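Diol-dehydratase (Roseburia inulinivorans, PDB 5I2A) dehydrates 1,2-propanediol without vitamin B12, as a member of the glycyl radical enzyme family, probably acting as a lyase through a protein-borne organic radical. Local coordinates at residues D511-Y516 against N683-Y689; I504-V508 against P677-K682; N549-G555 against M688-Y694; H166-Q170 against E527-D532. All coordinates share one frame. Residue numbers count along the deposited sequence, not the author numbering.

Contact 1: residues D511-Y516 against N683-Y689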
loop_
_atom_site.group_PDB
_atom_site.type_symbol
_atom_site.label_atom_id
_atom_site.label_comp_id
_atom_site.label_asym_id
_atom_site.label_seq_id
_atom_site.Cartn_x
_atom_site.Cartn_y
_atom_site.Cartn_z
ATOM N N ASP A 511 -9.038 15.868 0.983
ATOM C CA ASP A 511 -7.848 15.734 1.817
ATOM C C ASP A 511 -7.527 14.265 2.109
ATOM O O ASP A 511 -6.370 13.867 2.068
ATOM C CB ASP A 511 -8.013 16.506 3.132
ATOM C CG ASP A 511 -7.681 17.968 2.989
ATOM O OD1 ASP A 511 -6.784 18.305 2.180
ATOM O OD2 ASP A 511 -8.301 18.776 3.696
ATOM N N ASN A 512 -8.552 13.470 2.401
ATOM C CA ASN A 512 -8.339 12.048 2.665
ATOM C C ASN A 512 -7.776 11.348 1.420
ATOM O O ASN A 512 -6.918 10.485 1.525
ATOM C CB ASN A 512 -9.639 11.368 3.135
ATOM C CG ASN A 512 -9.996 11.726 4.586
ATOM O OD1 ASN A 512 -9.214 12.368 5.287
ATOM N ND2 ASN A 512 -11.161 11.282 5.040
ATOM N N ALA A 513 -8.251 11.739 0.244
ATOM C CA ALA A 513 -7.702 11.206 -1.006
ATOM C C ALA A 513 -6.211 11.538 -1.157
ATOM O O ALA A 513 -5.408 10.682 -1.510
ATOM C CB ALA A 513 -8.491 11.741 -2.209
ATOM N N ILE A 514 -5.848 12.785 -0.881
ATOM C CA ILE A 514 -4.451 13.201 -0.957
ATOM C C ILE A 514 -3.615 12.484 0.123
ATOM O O ILE A 514 -2.472 12.130 -0.109
ATOM C CB ILE A 514 -4.347 14.736 -0.837
ATOM C CG1 ILE A 514 -5.050 15.382 -2.036
ATOM C CG2 ILE A 514 -2.879 15.206 -0.749
ATOM C CD1 ILE A 514 -5.350 16.882 -1.870
ATOM N N ASP A 515 -4.227 12.247 1.277
ATOM C CA ASP A 515 -3.618 11.513 2.389
ATOM C C ASP A 515 -3.201 10.107 1.946
ATOM O O ASP A 515 -2.063 9.695 2.167
ATOM C CB ASP A 515 -4.610 11.450 3.568
ATOM C CG ASP A 515 -3.925 11.470 4.946
ATOM O OD1 ASP A 515 -2.778 10.996 5.094
ATOM O OD2 ASP A 515 -4.575 11.948 5.901
ATOM N N TYR A 516 -4.120 9.390 1.297
ATOM C CA TYR A 516 -3.806 8.070 0.753
ATOM C C TYR A 516 -2.657 8.163 -0.220
ATOM O O TYR A 516 -1.775 7.325 -0.190
ATOM C CB TYR A 516 -5.026 7.423 0.065
ATOM C CG TYR A 516 -5.952 6.795 1.070
ATOM C CD1 TYR A 516 -5.523 5.720 1.856
ATOM C CD2 TYR A 516 -7.226 7.300 1.278
ATOM C CE1 TYR A 516 -6.351 5.152 2.815
ATOM C CE2 TYR A 516 -8.064 6.744 2.233
ATOM C CZ TYR A 516 -7.624 5.670 2.993
ATOM O OH TYR A 516 -8.461 5.121 3.930
ATOM N N ASN A 683 -9.326 10.878 9.543
ATOM C CA ASN A 683 -8.424 10.779 8.405
ATOM C C ASN A 683 -7.816 9.384 8.353
ATOM O O ASN A 683 -7.962 8.629 9.309
ATOM C CB ASN A 683 -7.342 11.882 8.471
ATOM C CG ASN A 683 -6.459 11.791 9.706
ATOM O OD1 ASN A 683 -6.007 10.716 10.086
ATOM N ND2 ASN A 683 -6.201 12.949 10.339
ATOM N N PRO A 684 -7.143 9.035 7.239
ATOM C CA PRO A 684 -6.623 7.668 7.091
ATOM C C PRO A 684 -5.427 7.355 7.978
ATOM O O PRO A 684 -4.999 6.202 8.005
ATOM C CB PRO A 684 -6.212 7.603 5.607
ATOM C CG PRO A 684 -6.998 8.678 4.958
ATOM C CD PRO A 684 -7.050 9.772 5.966
ATOM N N ARG A 685 -4.898 8.354 8.684
ATOM C CA ARG A 685 -3.798 8.119 9.617
ATOM C C ARG A 685 -4.325 7.813 11.025
ATOM O O ARG A 685 -3.545 7.739 11.975
ATOM C CB ARG A 685 -2.837 9.330 9.658
ATOM C CG ARG A 685 -1.787 9.356 8.527
ATOM C CD ARG A 685 -1.196 10.753 8.304
ATOM N NE ARG A 685 -2.219 11.683 7.846
ATOM C CZ ARG A 685 -2.651 12.735 8.525
ATOM N NH1 ARG A 685 -2.120 13.035 9.709
ATOM N NH2 ARG A 685 -3.618 13.485 8.021
ATOM N N GLY A 686 -5.637 7.640 11.163
ATOM C CA GLY A 686 -6.221 7.291 12.457
ATOM C C GLY A 686 -6.465 8.450 13.414
ATOM O O GLY A 686 -6.651 8.249 14.611
ATOM N N GLY A 687 -6.476 9.670 12.884
ATOM C CA GLY A 687 -6.733 10.845 13.691
ATOM C C GLY A 687 -7.978 11.617 13.265
ATOM O O GLY A 687 -8.746 11.169 12.414
ATOM N N MET A 688 -8.170 12.777 13.877
ATOM C CA MET A 688 -9.367 13.578 13.686
ATOM C C MET A 688 -9.066 14.846 12.899
ATOM O O MET A 688 -7.956 15.386 12.948
ATOM C CB MET A 688 -9.985 13.969 15.031
ATOM C CG MET A 688 -10.304 12.788 15.972
ATOM S SD MET A 688 -11.502 11.608 15.279
ATOM C CE MET A 688 -12.947 12.660 15.031
ATOM N N TYR A 689 -10.076 15.331 12.203
ATOM C CA TYR A 689 -10.045 16.674 11.675
ATOM C C TYR A 689 -10.214 17.687 12.813
ATOM O O TYR A 689 -10.832 17.397 13.838
ATOM C CB TYR A 689 -11.145 16.858 10.631
ATOM C CG TYR A 689 -10.757 16.350 9.268
ATOM C CD1 TYR A 689 -10.602 14.984 9.023
ATOM C CD2 TYR A 689 -10.541 17.233 8.226
ATOM C CE1 TYR A 689 -10.223 14.524 7.772
ATOM C CE2 TYR A 689 -10.187 16.784 6.975
ATOM C CZ TYR A 689 -10.014 15.439 6.750
ATOM O OH TYR A 689 -9.646 15.015 5.495
#

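Contact 2: residues I504-V508 against P677-K682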
loop_
_atom_site.group_PDB
_atom_site.type_symbol
_atom_site.label_atom_id
_atom_site.label_comp_id
_atom_site.label_asym_id
_atom_site.label_seq_id
_atom_site.Cartn_x
_atom_site.Cartn_y
_atom_site.Cartn_z
ATOM N N ILE A 504 -18.301 20.782 3.236
ATOM C CA ILE A 504 -17.257 20.399 4.179
ATOM C C ILE A 504 -16.897 18.925 4.013
ATOM O O ILE A 504 -15.726 18.555 4.012
ATOM C CB ILE A 504 -17.687 20.665 5.631
ATOM C CG1 ILE A 504 -17.645 22.164 5.916
ATOM C CG2 ILE A 504 -16.779 19.923 6.614
ATOM C CD1 ILE A 504 -18.385 22.542 7.197
ATOM N N GLU A 505 -17.906 18.077 3.853
ATOM C CA GLU A 505 -17.647 16.650 3.739
ATOM C C GLU A 505 -16.884 16.316 2.446
ATOM O O GLU A 505 -16.040 15.412 2.424
ATOM C CB GLU A 505 -18.953 15.850 3.811
ATOM C CG GLU A 505 -18.705 14.345 3.741
ATOM C CD GLU A 505 -19.898 13.500 4.199
ATOM O OE1 GLU A 505 -21.003 14.057 4.368
ATOM O OE2 GLU A 505 -19.710 12.280 4.399
ATOM N N LEU A 506 -17.176 17.046 1.375
ATOM C CA LEU A 506 -16.410 16.905 0.140
ATOM C C LEU A 506 -14.941 17.322 0.316
ATOM O O LEU A 506 -14.044 16.733 -0.290
ATOM C CB LEU A 506 -17.061 17.723 -0.978
ATOM C CG LEU A 506 -18.456 17.243 -1.390
ATOM C CD1 LEU A 506 -18.987 18.042 -2.569
ATOM C CD2 LEU A 506 -18.413 15.754 -1.726
ATOM N N MET A 507 -14.703 18.353 1.122
ATOM C CA MET A 507 -13.346 18.778 1.422
ATOM C C MET A 507 -12.613 17.660 2.176
ATOM O O MET A 507 -11.450 17.398 1.913
ATOM C CB MET A 507 -13.333 20.070 2.248
ATOM C CG MET A 507 -11.927 20.545 2.610
ATOM S SD MET A 507 -11.886 22.116 3.473
ATOM C CE MET A 507 -12.875 21.828 4.935
ATOM N N VAL A 508 -13.318 17.002 3.093
ATOM C CA VAL A 508 -12.761 15.863 3.824
ATOM C C VAL A 508 -12.397 14.755 2.814
ATOM O O VAL A 508 -11.324 14.166 2.882
ATOM C CB VAL A 508 -13.740 15.341 4.909
ATOM C CG1 VAL A 508 -13.231 14.032 5.546
ATOM C CG2 VAL A 508 -13.981 16.416 5.995
ATOM N N PRO A 677 -18.955 20.585 12.670
ATOM C CA PRO A 677 -18.929 19.378 11.840
ATOM C C PRO A 677 -17.515 18.825 11.654
ATOM O O PRO A 677 -17.319 17.607 11.698
ATOM C CB PRO A 677 -19.508 19.859 10.504
ATOM C CG PRO A 677 -20.388 21.000 10.873
ATOM C CD PRO A 677 -19.643 21.700 11.989
ATOM N N LEU A 678 -16.538 19.707 11.481
ATOM C CA LEU A 678 -15.192 19.239 11.172
ATOM C C LEU A 678 -14.617 18.315 12.248
ATOM O O LEU A 678 -13.966 17.332 11.907
ATOM C CB LEU A 678 -14.250 20.415 10.939
ATOM C CG LEU A 678 -14.186 20.799 9.459
ATOM C CD1 LEU A 678 -13.490 22.133 9.332
ATOM C CD2 LEU A 678 -13.474 19.716 8.617
ATOM N N GLU A 679 -14.870 18.606 13.528
ATOM C CA GLU A 679 -14.262 17.806 14.603
ATOM C C GLU A 679 -14.805 16.371 14.657
ATOM O O GLU A 679 -14.299 15.563 15.415
ATOM C CB GLU A 679 -14.447 18.470 15.972
ATOM C CG GLU A 679 -15.898 18.485 16.472
ATOM C CD GLU A 679 -16.060 19.085 17.878
ATOM O OE1 GLU A 679 -17.209 19.158 18.349
ATOM O OE2 GLU A 679 -15.057 19.477 18.509
ATOM N N THR A 680 -15.807 16.053 13.838
ATOM C CA THR A 680 -16.364 14.702 13.812
ATOM C C THR A 680 -15.736 13.813 12.730
ATOM O O THR A 680 -15.955 12.620 12.735
ATOM C CB THR A 680 -17.906 14.710 13.581
ATOM O OG1 THR A 680 -18.187 15.059 12.222
ATOM C CG2 THR A 680 -18.616 15.712 14.516
ATOM N N PHE A 681 -14.986 14.385 11.789
ATOM C CA PHE A 681 -14.439 13.584 10.682
ATOM C C PHE A 681 -13.067 13.010 11.006
ATOM O O PHE A 681 -12.342 13.564 11.825
ATOM C CB PHE A 681 -14.365 14.423 9.388
ATOM C CG PHE A 681 -15.714 14.743 8.817
ATOM C CD1 PHE A 681 -16.395 13.805 8.052
ATOM C CD2 PHE A 681 -16.320 15.956 9.078
ATOM C CE1 PHE A 681 -17.651 14.083 7.550
ATOM C CE2 PHE A 681 -17.571 16.246 8.570
ATOM C CZ PHE A 681 -18.242 15.311 7.811
ATOM N N LYS A 682 -12.715 11.906 10.350
ATOM C CA LYS A 682 -11.467 11.206 10.620
ATOM C C LYS A 682 -10.624 11.087 9.367
ATOM O O LYS A 682 -11.139 11.171 8.258
ATOM C CB LYS A 682 -11.740 9.816 11.192
ATOM C CG LYS A 682 -12.623 9.828 12.423
ATOM C CD LYS A 682 -12.967 8.416 12.860
ATOM C CE LYS A 682 -13.981 8.418 13.998
ATOM N NZ LYS A 682 -14.337 7.033 14.429
#

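Contact 3: residues N549-G555 against M688-Y694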
loop_
_atom_site.group_PDB
_atom_site.type_symbol
_atom_site.label_atom_id
_atom_site.label_comp_id
_atom_site.label_asym_id
_atom_site.label_seq_id
_atom_site.Cartn_x
_atom_site.Cartn_y
_atom_site.Cartn_z
ATOM N N ASN A 549 -2.325 12.511 15.291
ATOM C CA ASN A 549 -2.629 12.656 13.883
ATOM C C ASN A 549 -3.836 13.536 13.680
ATOM O O ASN A 549 -4.897 13.283 14.263
ATOM C CB ASN A 549 -2.865 11.286 13.253
ATOM C CG ASN A 549 -1.611 10.468 13.206
ATOM O OD1 ASN A 549 -0.757 10.705 12.366
ATOM N ND2 ASN A 549 -1.466 9.536 14.135
ATOM N N PHE A 550 -3.672 14.579 12.875
ATOM C CA PHE A 550 -4.778 15.488 12.596
ATOM C C PHE A 550 -4.862 15.812 11.110
ATOM O O PHE A 550 -3.933 15.540 10.347
ATOM C CB PHE A 550 -4.638 16.803 13.386
ATOM C CG PHE A 550 -4.507 16.615 14.884
ATOM C CD1 PHE A 550 -5.602 16.267 15.656
ATOM C CD2 PHE A 550 -3.286 16.821 15.517
ATOM C CE1 PHE A 550 -5.478 16.109 17.042
ATOM C CE2 PHE A 550 -3.151 16.658 16.889
ATOM C CZ PHE A 550 -4.258 16.298 17.655
ATOM N N THR A 551 -5.983 16.406 10.723
ATOM C CA THR A 551 -6.073 17.121 9.465
ATOM C C THR A 551 -6.690 18.492 9.762
ATOM O O THR A 551 -7.736 18.582 10.404
ATOM C CB THR A 551 -6.907 16.346 8.413
ATOM O OG1 THR A 551 -6.365 15.031 8.245
ATOM C CG2 THR A 551 -6.885 17.075 7.073
ATOM N N GLY A 552 -6.040 19.556 9.302
ATOM C CA GLY A 552 -6.437 20.907 9.676
ATOM C C GLY A 552 -6.721 21.799 8.474
ATOM O O GLY A 552 -5.797 22.368 7.888
ATOM N N PRO A 553 -7.999 21.900 8.080
ATOM C CA PRO A 553 -8.424 22.773 6.978
ATOM C C PRO A 553 -9.026 24.094 7.476
ATOM O O PRO A 553 -9.684 24.120 8.522
ATOM C CB PRO A 553 -9.477 21.915 6.258
ATOM C CG PRO A 553 -10.154 21.180 7.399
ATOM C CD PRO A 553 -9.094 21.014 8.516
ATOM N N GLN A 554 -8.813 25.167 6.715
ATOM C CA GLN A 554 -9.113 26.528 7.162
ATOM C C GLN A 554 -10.401 27.137 6.591
ATOM O O GLN A 554 -10.635 27.091 5.380
ATOM C CB GLN A 554 -7.949 27.447 6.808
ATOM C CG GLN A 554 -6.788 27.385 7.775
ATOM C CD GLN A 554 -6.458 25.962 8.205
ATOM O OE1 GLN A 554 -6.930 25.501 9.239
ATOM N NE2 GLN A 554 -5.648 25.269 7.417
ATOM N N GLY A 555 -11.207 27.724 7.471
ATOM C CA GLY A 555 -12.421 28.419 7.081
ATOM C C GLY A 555 -12.204 29.910 6.838
ATOM O O GLY A 555 -11.637 30.618 7.674
ATOM N N MET A 688 -8.170 12.777 13.877
ATOM C CA MET A 688 -9.367 13.578 13.686
ATOM C C MET A 688 -9.066 14.846 12.899
ATOM O O MET A 688 -7.956 15.386 12.948
ATOM C CB MET A 688 -9.985 13.969 15.031
ATOM C CG MET A 688 -10.304 12.788 15.972
ATOM S SD MET A 688 -11.502 11.608 15.279
ATOM C CE MET A 688 -12.947 12.660 15.031
ATOM N N TYR A 689 -10.076 15.331 12.203
ATOM C CA TYR A 689 -10.045 16.674 11.675
ATOM C C TYR A 689 -10.214 17.687 12.813
ATOM O O TYR A 689 -10.832 17.397 13.838
ATOM C CB TYR A 689 -11.145 16.858 10.631
ATOM C CG TYR A 689 -10.757 16.350 9.268
ATOM C CD1 TYR A 689 -10.602 14.984 9.023
ATOM C CD2 TYR A 689 -10.541 17.233 8.226
ATOM C CE1 TYR A 689 -10.223 14.524 7.772
ATOM C CE2 TYR A 689 -10.187 16.784 6.975
ATOM C CZ TYR A 689 -10.014 15.439 6.750
ATOM O OH TYR A 689 -9.646 15.015 5.495
ATOM N N GLN A 690 -9.647 18.866 12.621
ATOM C CA GLN A 690 -9.875 19.993 13.508
ATOM C C GLN A 690 -9.780 21.272 12.675
ATOM O O GLN A 690 -8.800 21.479 11.952
ATOM C CB GLN A 690 -8.874 20.008 14.674
ATOM C CG GLN A 690 -7.451 19.611 14.321
ATOM C CD GLN A 690 -6.460 19.843 15.467
ATOM O OE1 GLN A 690 -6.848 19.958 16.632
ATOM N NE2 GLN A 690 -5.179 19.965 15.125
ATOM N N ALA A 691 -10.812 22.100 12.743
ATOM C CA ALA A 691 -10.842 23.364 12.011
ATOM C C ALA A 691 -9.745 24.339 12.435
ATOM O O ALA A 691 -9.398 24.436 13.617
ATOM C CB ALA A 691 -12.209 24.040 12.185
ATOM N N GLY A 692 -9.202 25.057 11.457
ATOM C CA GLY A 692 -8.499 26.301 11.713
ATOM C C GLY A 692 -9.252 27.448 11.053
ATOM O O GLY A 692 -10.118 27.225 10.199
ATOM N N LEU A 693 -8.929 28.671 11.456
ATOM C CA LEU A 693 -9.526 29.870 10.887
ATOM C C LEU A 693 -8.416 30.894 10.633
ATOM O O LEU A 693 -8.178 31.794 11.432
ATOM C CB LEU A 693 -10.608 30.445 11.810
ATOM C CG LEU A 693 -11.779 29.511 12.141
ATOM C CD1 LEU A 693 -12.574 29.997 13.339
ATOM C CD2 LEU A 693 -12.681 29.304 10.936
ATOM N N TYR A 694 -7.736 30.731 9.511
ATOM C CA TYR A 694 -6.681 31.646 9.121
ATOM C C TYR A 694 -6.561 31.660 7.603
ATOM O O TYR A 694 -7.008 30.730 6.940
ATOM C CB TYR A 694 -5.354 31.266 9.776
ATOM C CG TYR A 694 -4.708 29.955 9.349
ATOM C CD1 TYR A 694 -3.948 29.879 8.184
ATOM C CD2 TYR A 694 -4.779 28.817 10.162
ATOM C CE1 TYR A 694 -3.314 28.718 7.825
ATOM C CE2 TYR A 694 -4.124 27.627 9.804
ATOM C CZ TYR A 694 -3.403 27.586 8.632
ATOM O OH TYR A 694 -2.747 26.442 8.245
HETATM O O HOH W 1 -6.675 13.049 16.409
#

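Contact 4: residues H166-Q170 against E527-D532. With EDO (1,2-ethanediol), chain C.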
loop_
_atom_site.group_PDB
_atom_site.type_symbol
_atom_site.label_atom_id
_atom_site.label_comp_id
_atom_site.label_asym_id
_atom_site.label_seq_id
_atom_site.Cartn_x
_atom_site.Cartn_y
_atom_site.Cartn_z
ATOM N N HIS A 166 4.680 20.791 7.747
ATOM C CA HIS A 166 3.840 21.256 8.858
ATOM C C HIS A 166 4.102 20.441 10.116
ATOM O O HIS A 166 3.222 19.778 10.652
ATOM C CB HIS A 166 2.355 21.214 8.458
ATOM C CG HIS A 166 2.017 22.219 7.410
ATOM N ND1 HIS A 166 2.480 22.118 6.110
ATOM C CD2 HIS A 166 1.348 23.393 7.477
ATOM C CE1 HIS A 166 2.084 23.171 5.423
ATOM N NE2 HIS A 166 1.382 23.955 6.225
ATOM N N VAL A 167 5.344 20.491 10.556
ATOM C CA VAL A 167 5.791 19.673 11.655
ATOM C C VAL A 167 6.968 20.344 12.359
ATOM O O VAL A 167 7.773 21.056 11.736
ATOM C CB VAL A 167 6.202 18.257 11.169
ATOM C CG1 VAL A 167 7.322 18.353 10.141
ATOM C CG2 VAL A 167 6.636 17.369 12.349
ATOM N N THR A 168 7.024 20.136 13.670
ATOM C CA THR A 168 8.205 20.399 14.468
ATOM C C THR A 168 8.778 19.069 14.927
ATOM O O THR A 168 8.237 18.383 15.791
ATOM C CB THR A 168 7.910 21.256 15.697
ATOM O OG1 THR A 168 7.468 22.540 15.278
ATOM C CG2 THR A 168 9.164 21.381 16.567
ATOM N N VAL A 169 9.909 18.750 14.348
ATOM C CA VAL A 169 10.561 17.485 14.513
ATOM C C VAL A 169 11.371 17.532 15.835
ATOM O O VAL A 169 11.462 18.591 16.474
ATOM C CB VAL A 169 11.427 17.266 13.252
ATOM C CG1 VAL A 169 12.883 17.725 13.433
ATOM C CG2 VAL A 169 11.207 15.959 12.619
ATOM N N GLN A 170 11.934 16.408 16.267
ATOM C CA GLN A 170 12.726 16.384 17.496
ATOM C C GLN A 170 14.150 16.926 17.280
ATOM O O GLN A 170 15.112 16.162 17.274
ATOM C CB GLN A 170 12.804 14.955 18.062
ATOM C CG GLN A 170 11.504 14.398 18.654
ATOM C CD GLN A 170 11.551 12.875 18.866
ATOM O OE1 GLN A 170 12.626 12.284 19.000
ATOM N NE2 GLN A 170 10.378 12.239 18.882
ATOM N N GLU A 527 12.227 12.390 8.017
ATOM C CA GLU A 527 11.280 13.127 8.854
ATOM C C GLU A 527 10.617 12.202 9.897
ATOM O O GLU A 527 10.473 12.573 11.061
ATOM C CB GLU A 527 10.221 13.811 8.000
ATOM C CG GLU A 527 9.315 14.774 8.771
ATOM C CD GLU A 527 8.053 14.123 9.301
ATOM O OE1 GLU A 527 7.725 13.000 8.862
ATOM O OE2 GLU A 527 7.381 14.743 10.156
ATOM N N SER A 528 10.258 10.988 9.493
ATOM C CA SER A 528 9.566 10.072 10.408
ATOM C C SER A 528 10.416 9.660 11.615
ATOM O O SER A 528 9.892 9.521 12.722
ATOM C CB SER A 528 9.093 8.805 9.672
ATOM O OG SER A 528 8.102 9.110 8.711
ATOM N N CYS A 529 11.717 9.473 11.413
ATOM C CA CYS A 529 12.536 8.931 12.487
ATOM C C CYS A 529 12.680 9.946 13.614
ATOM O O CYS A 529 13.004 9.583 14.735
ATOM C CB CYS A 529 13.922 8.492 11.983
ATOM S SG CYS A 529 15.150 9.785 11.619
ATOM N N LEU A 530 12.401 11.212 13.317
ATOM C CA LEU A 530 12.466 12.256 14.336
ATOM C C LEU A 530 11.081 12.599 14.926
ATOM O O LEU A 530 10.902 13.640 15.563
ATOM C CB LEU A 530 13.129 13.499 13.747
ATOM C CG LEU A 530 14.510 13.272 13.133
ATOM C CD1 LEU A 530 15.062 14.573 12.583
ATOM C CD2 LEU A 530 15.445 12.660 14.190
ATOM N N VAL A 531 10.102 11.717 14.712
ATOM C CA VAL A 531 8.761 11.904 15.259
ATOM C C VAL A 531 8.272 10.613 15.938
ATOM O O VAL A 531 8.204 9.580 15.280
ATOM C CB VAL A 531 7.743 12.299 14.148
ATOM C CG1 VAL A 531 6.318 12.359 14.713
ATOM C CG2 VAL A 531 8.118 13.609 13.467
ATOM N N ASP A 532 7.931 10.666 17.229
ATOM C CA ASP A 532 7.314 9.514 17.897
ATOM C C ASP A 532 5.938 9.250 17.282
ATOM O O ASP A 532 5.201 10.199 17.033
ATOM C CB ASP A 532 7.133 9.742 19.395
ATOM C CG ASP A 532 8.434 9.989 20.131
ATOM O OD1 ASP A 532 9.515 9.630 19.630
ATOM O OD2 ASP A 532 8.349 10.539 21.236
HETATM C C1 EDO C . 0.451 27.596 7.328
HETATM O O1 EDO C . 1.099 26.564 8.066
HETATM C C2 EDO C . 1.080 27.628 5.931
HETATM O O2 EDO C . 0.749 26.452 5.164
HETATM O O HOH W 2 13.501 9.995 17.515
#

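Contact 1: residues D511-Y516 against N683-Y689
A buried salt bridge joins a helix to a tight turn: D515 meets the R685 guanidinium side-on, with R685 NE donating to D515 OD1 (2.9 Å) and R685 NH2 to D515 OD2 (2.8 Å). Such a two-pronged pairing suits arginine, whose parallel N-H groups match a carboxylate, and through NH1 R685 also pairs with D448. Helix 489-521 is held here to the loop leading into strand 688-689. Its type I beta turn, N683 to G686, is overlaid by an Asx turn, N683 OD1 accepting from R685 N (3.0 Å) and also from G687 N (3.0 Å). G686 has positive phi (82°), where a CB would hit the preceding carbonyl, so glycine fits. P684, its phi ring-locked to suit the turn, lays CG over the Y516 face, 3.8 Å from the ring centroid, a CH-pi contact; Y516 OH bonds to A198 O of the second subunit. N512 OD1 accepts from Y689 OH (2.7 Å): the long phenol reaches the helix, while the amide also donates, ND2 bonding to K682 O.

Contact 2: residues I504-V508 against P677-K682
I504-V508 is regular helix, whereas P677-K682 leaves the C-terminal end of a helix through a type I beta turn from L678 to F681. The backbones stay well apart, with CA-CA separations of 7.4 Å for both I504-L678 and V508-F681, and no hydrogen bond crosses between them; side chains fill the gap. I504 and V508, four residues apart and so on one helix face, both point toward the turn. Beta-branched and compact, they meet broad apolar partners: I504 CG2 touches L678 CD2 at 3.9 Å, and V508 CG2 lies over the F681 ring, 4.0 Å from its centroid, a CH-pi contact. The flexible M507 adds its methyl, CE lying 4.3 Å from L678 CD2. E505 comes closest through CG, 4.0 Å from F681 CE1, while its OE2 bonds to G196 N of the second subunit. T680 OG1 folds back to P677 O (2.7 Å), a carbonyl near the helix end that a short hydroxyl side chain can reach. The contact packs helix 489-521 against the exit of helix 661-678, with strand 454-457 touching I504 and M507, and Y689 of strand 688-689 against V508, L678 and F681.

Contact 3: residues N549-G555 against M688-Y694
N549 opens a parallel pairing loosely: the direct bond from M688 N to N549 O is weak (3.3 Å), and a water also bridges the two. F550, bridged to M688, sets its ring face against Q690 NE2, 3.4 Å from F550 CG; Q690 OE1 bonds to S750. T551 N donates to M688 O (3.1 Å) and T551 O accepts from Q690 N (2.9 Å), while T551 CB sits over the Y689 ring, 3.5 Å from its centroid, a CH-pi contact suiting a compact residue. G552 CA nears Q690 O (3.3 Å). P553 O takes G692 N (3.1 Å), and its ring touches the Y689 edge. Q554 CG lies over Y694, 3.3 Å from the ring centroid; Q554 OE1, which bonds to N751, comes 3.0 Å from G692 CA, where a CB would clash. G555 N closes the pairing on G692 O (3.0 Å). The contact adds short strand 688-689 to strand 548-556, itself parallel to 447-448 and 454-457 in a mixed sheet; helices 489-521 and 661-678 pack against it.

Contact 4: residues H166-Q170 against E527-D532
The main bump is V169, whose CG2 presses into a hollow formed by L530 and V531 and floored by the last helical turn: CG2 lies 3.3 Å from L530 CB, 4.0 Å from V531 CG2 and 3.8 Å from E527 O. A short branched side chain fits here because the approach is so close. V167 adds a second, shallower bump, its CG2 reaching V531 CG2 at 4.2 Å and E527 OE2 at 3.5 Å. Q170 is the long probe: its chain extends past L530 so that NE2 donates to D532 OD1 at 2.8 Å, while the backbone Q170 N donates to L530 O at 3.0 Å. An amide suits this spot because NE2 also donates to G445 O while OE1 bonds to T173 and, through a water, to C529 O. At the far end H166 NE2 donates to O2 of a bound 1,2-ethanediol at 2.8 Å, probably from the crystallisation liquor and also hydrogen-bonded to H283, S284, E440 and D452. The contact joins the exit of strand 165-167, where Q170 occupies the N-cap position of helix 171-190, to the end of helix 525-529, with helix 262-279 packing on V169 and L530.

In the fold
From the N terminus, strand 165-167 comes first and waits more than 350 residues for its partner, the end of helix 525-529, in contact 4. Helix 489-521 lies inside that span and supplies contacts 2 and 1 in turn, closed by 677-682 and 683-689 respectively, some 170 residues later, so both cross contact 4 and each other. Contact 3 opens only after contact 4 has closed, and it crosses contacts 1 and 2. Contacts 1 and 3 share Y689, whose N lies 2.9 Å from F681 O of contact 2. These three tie helix 489-521, the exit of helix 661-678 and strand 548-556 to one another; contact 4 separately joins strand 165-167 to helix 525-529. Contacts 1 and 2 also reach the second subunit.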